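Agglutinin (PDB 4G9M) is a fungal lectin that probably binds carbohydrates through a ricin-type beta-trefoil fold and assembles as a domain-swapped dimer. Local coordinates at residues L111-S116 / T122-Y127; V20-R25 / K38-D43; G55-L60 / A103-L108. All blocks are in the same frame, centred on the assembly; numbering follows the deposited sequence.

Overall arrangement
Three contacts follow one another along the chain, and none nests in or crosses another. Interaction 2 comes first: strand 20-23 meets the loop after strand 32-37, closing a loop of 12 residues. Interaction 3 closes a much longer loop of 42 residues, from the start of strand 58-62 to the turn after strand 99-103, and lies beside the second subunit. Interaction 1 comes last and is the most local, a hairpin of strands 109-113 and 122-128. Segment 111-116 follows 103-108 closely in the chain. Interactions 1 and 2 share the curled sheet and touch where V124 CG2 packs on L21 CD1. Interactions 2 and 3 lie on opposite sides of the chain's centre.

Interaction 1 of 3, residues L111-S116 / T122-Y127; sequences LDLKES and TPVIYY
D112 and Y127 lie side by side and point the same way from a beta hairpin of the trefoil. The carboxylate is turned 76° from the phenol ring. Its OD2 comes obliquely to the ring, 3.2 Å from Y127 CD2. CG of D112 stands anti to the backbone N (chi1 178°), which carries the carboxylate alongside Y127. The OD2 is also hydrogen-bonded to Q135 NE2, so the ring is not its main partner. I125 runs alongside D112 on the same face, with its CG1 3.9 Å from D112 CB.

The other face is mainly apolar, though Y126 OH bonds to G70 O. L111 and Y126 point the same way, and L111 CD1 meets Y126 CE1 at 3.7 Å. L113 CD1 rests 3.9 Å from V124 CG2. L113 crosses T122 at about a right angle.

The strands are antiparallel. D112 and I125 form the hydrogen-bonded pair: D112 N reaches I125 O at 2.8 Å, bent to 132° at the hydrogen, and I125 N returns a straighter bond to D112 O. K114 N adds a bond to P123 O at 3.0 Å. Paired backbone bonds fix the register, while Q135 and the aromatic flank limit how the buried carboxylate can turn.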
# COMPACT_ATOMS: atom_id res chain seq x y z
N LEU B 111 8.51 4.90 -8.33
CA LEU B 111 8.39 5.07 -9.77
C LEU B 111 7.80 6.44 -10.06
O LEU B 111 6.75 6.81 -9.52
CB LEU B 111 7.50 3.99 -10.40
CG LEU B 111 8.22 2.77 -10.97
CD1 LEU B 111 9.12 2.14 -9.95
CD2 LEU B 111 7.21 1.75 -11.50
N ASP B 112 8.46 7.18 -10.93
CA ASP B 112 8.16 8.60 -11.14
C ASP B 112 8.06 8.88 -12.63
O ASP B 112 8.98 8.62 -13.38
CB ASP B 112 9.29 9.41 -10.49
CG ASP B 112 9.15 10.91 -10.67
OD1 ASP B 112 8.97 11.39 -11.81
OD2 ASP B 112 9.27 11.63 -9.66
N LEU B 113 6.93 9.43 -13.08
CA LEU B 113 6.86 9.91 -14.46
C LEU B 113 7.52 11.29 -14.52
O LEU B 113 6.97 12.28 -14.03
CB LEU B 113 5.40 9.94 -14.96
CG LEU B 113 5.20 10.29 -16.44
CD1 LEU B 113 6.00 9.37 -17.36
CD2 LEU B 113 3.73 10.20 -16.79
N LYS B 114 8.71 11.33 -15.11
CA LYS B 114 9.61 12.48 -15.03
C LYS B 114 8.94 13.83 -15.30
O LYS B 114 8.40 14.07 -16.38
CB LYS B 114 10.78 12.27 -16.00
CG LYS B 114 11.90 13.31 -15.92
CD LYS B 114 12.93 13.01 -17.00
CE LYS B 114 14.09 13.98 -16.98
NZ LYS B 114 14.97 13.76 -18.18
N GLU B 115 8.97 14.70 -14.28
CA GLU B 115 8.56 16.10 -14.43
C GLU B 115 7.09 16.22 -14.83
O GLU B 115 6.69 17.21 -15.45
CB GLU B 115 9.49 16.83 -15.41
CG GLU B 115 10.92 17.04 -14.86
CD GLU B 115 11.93 17.46 -15.91
OE1 GLU B 115 11.63 17.35 -17.13
OE2 GLU B 115 13.04 17.89 -15.53
N SER B 116 6.30 15.21 -14.49
CA SER B 116 4.86 15.19 -14.77
C SER B 116 4.52 15.48 -16.24
O SER B 116 3.45 16.03 -16.54
CB SER B 116 4.14 16.20 -13.88
OG SER B 116 4.53 16.08 -12.53
N THR B 122 7.94 10.02 -22.34
CA THR B 122 8.48 10.63 -21.14
C THR B 122 9.03 9.53 -20.24
O THR B 122 8.33 8.57 -19.93
CB THR B 122 7.42 11.41 -20.36
OG1 THR B 122 6.96 12.52 -21.14
CG2 THR B 122 8.00 11.94 -19.05
N PRO B 123 10.29 9.66 -19.81
CA PRO B 123 10.91 8.60 -19.01
C PRO B 123 10.23 8.39 -17.67
O PRO B 123 9.71 9.34 -17.09
CB PRO B 123 12.34 9.11 -18.80
CG PRO B 123 12.56 10.07 -19.93
CD PRO B 123 11.24 10.73 -20.14
N VAL B 124 10.20 7.13 -17.23
CA VAL B 124 9.84 6.80 -15.86
C VAL B 124 11.15 6.53 -15.15
O VAL B 124 12.02 5.83 -15.69
CB VAL B 124 8.92 5.59 -15.81
CG1 VAL B 124 8.70 5.14 -14.38
CG2 VAL B 124 7.61 5.93 -16.47
N ILE B 125 11.32 7.11 -13.97
CA ILE B 125 12.61 7.07 -13.29
C ILE B 125 12.38 6.71 -11.83
O ILE B 125 11.26 6.84 -11.33
CB ILE B 125 13.31 8.45 -13.35
CG1 ILE B 125 12.39 9.56 -12.83
CG2 ILE B 125 13.78 8.77 -14.78
CD1 ILE B 125 13.09 10.93 -12.64
N TYR B 126 13.42 6.24 -11.14
CA TYR B 126 13.37 6.15 -9.68
C TYR B 126 13.59 7.54 -9.14
O TYR B 126 14.45 8.27 -9.66
CB TYR B 126 14.43 5.17 -9.12
CG TYR B 126 14.08 3.75 -9.50
CD1 TYR B 126 13.13 3.04 -8.80
CD2 TYR B 126 14.65 3.16 -10.62
CE1 TYR B 126 12.76 1.75 -9.19
CE2 TYR B 126 14.28 1.86 -11.01
CZ TYR B 126 13.35 1.18 -10.30
OH TYR B 126 12.97 -0.10 -10.70
N TYR B 127 12.84 7.94 -8.13
CA TYR B 127 13.01 9.30 -7.60
C TYR B 127 12.49 9.36 -6.18
O TYR B 127 11.56 8.64 -5.83
CB TYR B 127 12.22 10.29 -8.46
CG TYR B 127 12.71 11.73 -8.54
CD1 TYR B 127 13.97 12.06 -9.06
CD2 TYR B 127 11.87 12.78 -8.18
CE1 TYR B 127 14.38 13.39 -9.18
CE2 TYR B 127 12.27 14.11 -8.30
CZ TYR B 127 13.53 14.41 -8.79
OH TYR B 127 13.91 15.73 -8.93

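Interaction 2 of 3, residues V20-R25 / K38-D43; sequences VLDLWR and KSHGGD
V20 and S39 make the apolar part of this contact, between strand 20-23 and the loop after strand 32-37. V20 CG1 meets S39 CB at 3.9 Å. The second methyl, CG2, sits between the backbone N and the carbonyl carbon of V20, and it faces S39 CA at 4.0 Å. The valine thus presses both methyls against one exposed residue of the loop.

The polar part is mediated by water. D22 and H40 cross at about a right angle, with the carboxylate and imidazole planes 86° apart. D22 OD2 and H40 NE2 are 4.0 Å apart and do not bond directly. A water donates to D22 OD2 at 2.7 Å. It also hydrogen-bonds to H40 NE2 at 2.7 Å, lying in the ring plane at its edge.

One bond inside the loop holds the ring for this bridge. G42 N donates to H40 ND1 at 3.1 Å, only 6° out of the ring plane. H40 CG lies between the backbone N and the carbonyl carbon (chi1 55°), which places the ring so that ND1 faces G42 N and NE2 faces the water.

Q45 is the second-shell link: its NE2 bonds to D22 OD2 and to K38 O, and its OE1 takes H40 N. Q45 and W47 belong to the QxW motif of ricin-type trefoils, and W47 NE1 reaches L21 O. Q35 NE2 bonds to D22 OD1, so both carboxylate oxygens have amide donors.

This should steady the buried aspartate. Since H40 ND1 accepts a hydrogen bond, a neutral imidazole is the likelier form.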
# COMPACT_ATOMS: atom_id res chain seq x y z
N VAL B 20 -0.02 6.16 -19.44
CA VAL B 20 0.15 4.87 -18.77
C VAL B 20 1.58 4.32 -18.85
O VAL B 20 2.35 4.69 -19.73
CB VAL B 20 -0.85 3.81 -19.30
CG1 VAL B 20 -2.28 4.35 -19.20
CG2 VAL B 20 -0.52 3.40 -20.73
N LEU B 21 1.90 3.42 -17.92
CA LEU B 21 3.21 2.77 -17.88
C LEU B 21 3.36 1.85 -19.11
O LEU B 21 2.50 0.99 -19.38
CB LEU B 21 3.34 1.97 -16.58
CG LEU B 21 4.76 1.58 -16.18
CD1 LEU B 21 5.57 2.81 -15.76
CD2 LEU B 21 4.67 0.55 -15.04
N ASP B 22 4.46 2.05 -19.83
CA ASP B 22 4.64 1.52 -21.18
C ASP B 22 6.06 1.00 -21.34
O ASP B 22 7.01 1.71 -21.07
CB ASP B 22 4.36 2.65 -22.19
CG ASP B 22 4.50 2.23 -23.65
OD1 ASP B 22 5.64 1.96 -24.10
OD2 ASP B 22 3.48 2.23 -24.38
N LEU B 23 6.21 -0.25 -21.76
CA LEU B 23 7.52 -0.79 -22.08
C LEU B 23 7.83 -0.54 -23.55
O LEU B 23 7.08 -0.97 -24.41
CB LEU B 23 7.59 -2.29 -21.75
CG LEU B 23 8.92 -2.98 -22.04
CD1 LEU B 23 10.05 -2.42 -21.18
CD2 LEU B 23 8.79 -4.47 -21.80
N TRP B 24 8.94 0.15 -23.81
CA TRP B 24 9.36 0.57 -25.15
C TRP B 24 9.36 -0.59 -26.16
O TRP B 24 10.10 -1.56 -26.00
CB TRP B 24 10.75 1.21 -25.03
CG TRP B 24 11.49 1.50 -26.30
CD1 TRP B 24 12.30 0.65 -27.00
CD2 TRP B 24 11.56 2.76 -26.98
NE1 TRP B 24 12.84 1.29 -28.08
CE2 TRP B 24 12.41 2.59 -28.10
CE3 TRP B 24 10.98 4.01 -26.76
CZ2 TRP B 24 12.68 3.62 -28.99
CZ3 TRP B 24 11.26 5.04 -27.65
CH2 TRP B 24 12.10 4.83 -28.75
N ARG B 25 8.48 -0.48 -27.16
CA ARG B 25 8.31 -1.49 -28.21
C ARG B 25 7.94 -2.89 -27.71
O ARG B 25 7.93 -3.85 -28.47
CB ARG B 25 9.55 -1.54 -29.13
CG ARG B 25 9.78 -0.27 -29.95
CD ARG B 25 10.65 -0.54 -31.17
NE ARG B 25 12.03 -0.88 -30.82
CZ ARG B 25 13.06 -0.05 -30.96
NH1 ARG B 25 12.87 1.18 -31.43
NH2 ARG B 25 14.29 -0.44 -30.62
N LYS B 38 0.41 7.38 -24.17
CA LYS B 38 -1.05 7.38 -24.27
C LYS B 38 -1.56 5.94 -24.32
O LYS B 38 -0.99 5.10 -25.02
CB LYS B 38 -1.51 8.14 -25.50
CG LYS B 38 -3.02 8.19 -25.68
CD LYS B 38 -3.40 9.00 -26.91
CE LYS B 38 -4.89 8.89 -27.21
NZ LYS B 38 -5.35 9.89 -28.22
N SER B 39 -2.62 5.67 -23.56
CA SER B 39 -3.19 4.34 -23.51
C SER B 39 -3.68 3.91 -24.90
O SER B 39 -4.44 4.63 -25.55
CB SER B 39 -4.34 4.30 -22.50
OG SER B 39 -4.90 3.00 -22.41
N HIS B 40 -3.24 2.74 -25.36
CA HIS B 40 -3.73 2.19 -26.62
C HIS B 40 -4.11 0.71 -26.53
O HIS B 40 -4.46 0.08 -27.54
CB HIS B 40 -2.75 2.43 -27.78
CG HIS B 40 -1.35 1.94 -27.53
ND1 HIS B 40 -1.08 0.66 -27.08
CD2 HIS B 40 -0.16 2.56 -27.66
CE1 HIS B 40 0.23 0.52 -26.94
NE2 HIS B 40 0.81 1.65 -27.29
N GLY B 41 -4.04 0.15 -25.33
CA GLY B 41 -4.48 -1.22 -25.10
C GLY B 41 -3.51 -2.31 -25.52
O GLY B 41 -3.86 -3.50 -25.48
N GLY B 42 -2.31 -1.94 -25.94
CA GLY B 42 -1.32 -2.93 -26.32
C GLY B 42 -0.85 -3.73 -25.12
O GLY B 42 -0.90 -3.24 -23.99
N ASP B 43 -0.39 -4.95 -25.36
CA ASP B 43 0.13 -5.80 -24.29
C ASP B 43 1.36 -5.20 -23.62
O ASP B 43 1.67 -5.53 -22.48
CB ASP B 43 0.46 -7.21 -24.80
CG ASP B 43 -0.77 -8.12 -24.92
OD1 ASP B 43 -1.86 -7.76 -24.41
OD2 ASP B 43 -0.64 -9.22 -25.50
O HOH W 1 3.44 2.36 -27.04

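Interaction 3 of 3, residues G55-L60 / A103-L108; sequences GNQVTL and AADHRL
Q57 reaches A104 with an extended side chain. Its CG is anti to the carbonyl carbon (chi1 -56°), and CD continues straight on (chi2 -178°). Q57, just before strand 58-62, thereby carries its amide across to the beta turn A103-H106 of the beta-trefoil fold. The A104 methyl meets the amide carbon: A104 CB lies 3.6 Å from Q57 CD and 3.8 Å from Q57 CG. The oxygen and nitrogen ends of the amide are both a little farther from this methyl.

The end of D105 comes toward the Q57 amide. The carboxylate crosses the amide at about a right angle, with planes 75° apart. Q57 NE2 and D105 OD1 are 4.1 Å apart, so no direct hydrogen bond forms. A water donates to Q57 OE1 at 2.8 Å and lies beside D105. Its approach to the carboxylate is too short to be trusted in detail.

The turn is of type I, from A103 to H106, and is closed by H106 N on A103 O at 3.1 Å. It presents A104 and D105 to Q57. P89 packs against Q57 and D105.

The contact borders the dimer. N56 OD1 takes a hydrogen bond from N129 ND2 of the second subunit. R107 NH1 forms a salt bridge with E102 of the second subunit. The same guanidinium also reaches back to the preceding turn: R107 NE donates to A104 O at 3.2 Å, with that oxygen at the edge of the guanidinium, close to its plane.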
# COMPACT_ATOMS: atom_id res chain seq x y z
N GLY B 55 7.49 -11.04 2.56
CA GLY B 55 6.77 -9.91 3.12
C GLY B 55 5.57 -9.55 2.27
O GLY B 55 4.86 -10.43 1.78
N ASN B 56 5.34 -8.25 2.12
CA ASN B 56 4.29 -7.74 1.24
C ASN B 56 4.83 -7.39 -0.14
O ASN B 56 4.17 -6.70 -0.90
CB ASN B 56 3.61 -6.51 1.84
CG ASN B 56 3.13 -6.73 3.25
OD1 ASN B 56 3.41 -5.94 4.14
ND2 ASN B 56 2.40 -7.82 3.47
N GLN B 57 6.03 -7.87 -0.47
CA GLN B 57 6.69 -7.46 -1.72
C GLN B 57 6.08 -8.08 -2.97
O GLN B 57 5.65 -9.24 -2.95
CB GLN B 57 8.19 -7.74 -1.66
CG GLN B 57 8.85 -7.08 -0.48
CD GLN B 57 10.33 -7.30 -0.42
OE1 GLN B 57 10.93 -7.82 -1.37
NE2 GLN B 57 10.95 -6.91 0.68
N VAL B 58 6.06 -7.30 -4.05
CA VAL B 58 5.53 -7.73 -5.34
C VAL B 58 6.54 -7.48 -6.45
O VAL B 58 7.57 -6.82 -6.25
CB VAL B 58 4.24 -6.95 -5.73
CG1 VAL B 58 3.19 -7.11 -4.65
CG2 VAL B 58 4.54 -5.45 -5.96
N THR B 59 6.23 -8.03 -7.62
CA THR B 59 6.91 -7.63 -8.85
C THR B 59 5.85 -7.24 -9.87
O THR B 59 4.67 -7.60 -9.73
CB THR B 59 7.77 -8.74 -9.43
OG1 THR B 59 6.96 -9.90 -9.67
CG2 THR B 59 8.91 -9.11 -8.50
N LEU B 60 6.28 -6.49 -10.88
CA LEU B 60 5.42 -6.16 -12.01
C LEU B 60 6.06 -6.71 -13.26
O LEU B 60 7.21 -6.37 -13.56
CB LEU B 60 5.25 -4.64 -12.12
CG LEU B 60 4.38 -3.98 -11.05
CD1 LEU B 60 4.39 -2.47 -11.25
CD2 LEU B 60 2.94 -4.53 -11.11
N ALA B 103 10.25 1.17 -4.30
CA ALA B 103 11.25 0.10 -4.33
C ALA B 103 11.37 -0.52 -2.94
O ALA B 103 11.72 0.17 -1.97
CB ALA B 103 12.61 0.67 -4.78
N ALA B 104 11.10 -1.82 -2.84
CA ALA B 104 10.99 -2.49 -1.54
C ALA B 104 12.28 -2.44 -0.73
O ALA B 104 12.24 -2.37 0.50
CB ALA B 104 10.54 -3.92 -1.72
N ASP B 105 13.41 -2.46 -1.43
CA ASP B 105 14.70 -2.45 -0.75
C ASP B 105 15.43 -1.11 -0.88
O ASP B 105 16.58 -0.97 -0.45
CB ASP B 105 15.56 -3.61 -1.24
CG ASP B 105 14.98 -4.96 -0.81
OD1 ASP B 105 14.56 -5.08 0.37
OD2 ASP B 105 14.93 -5.90 -1.64
N HIS B 106 14.73 -0.13 -1.45
CA HIS B 106 15.19 1.26 -1.47
C HIS B 106 13.97 2.16 -1.28
O HIS B 106 13.56 2.84 -2.21
CB HIS B 106 15.82 1.58 -2.83
CG HIS B 106 16.94 0.66 -3.22
ND1 HIS B 106 16.73 -0.61 -3.72
CD2 HIS B 106 18.29 0.82 -3.17
CE1 HIS B 106 17.89 -1.19 -3.96
NE2 HIS B 106 18.85 -0.34 -3.64
N ARG B 107 13.41 2.16 -0.07
CA ARG B 107 12.03 2.63 0.12
C ARG B 107 11.83 4.14 0.03
O ARG B 107 10.69 4.62 0.05
CB ARG B 107 11.46 2.11 1.45
CG ARG B 107 11.25 0.61 1.48
CD ARG B 107 10.44 0.19 2.70
NE ARG B 107 10.41 -1.27 2.83
CZ ARG B 107 9.58 -1.92 3.64
NH1 ARG B 107 8.69 -1.26 4.37
NH2 ARG B 107 9.62 -3.25 3.70
N LEU B 108 12.92 4.90 -0.03
CA LEU B 108 12.81 6.33 -0.26
C LEU B 108 12.47 6.60 -1.72
O LEU B 108 12.08 7.72 -2.07
CB LEU B 108 14.11 7.07 0.09
CG LEU B 108 14.49 7.28 1.55
CD1 LEU B 108 15.81 8.03 1.63
CD2 LEU B 108 13.41 8.04 2.31
O HOH W 2 13.71 -8.00 -1.32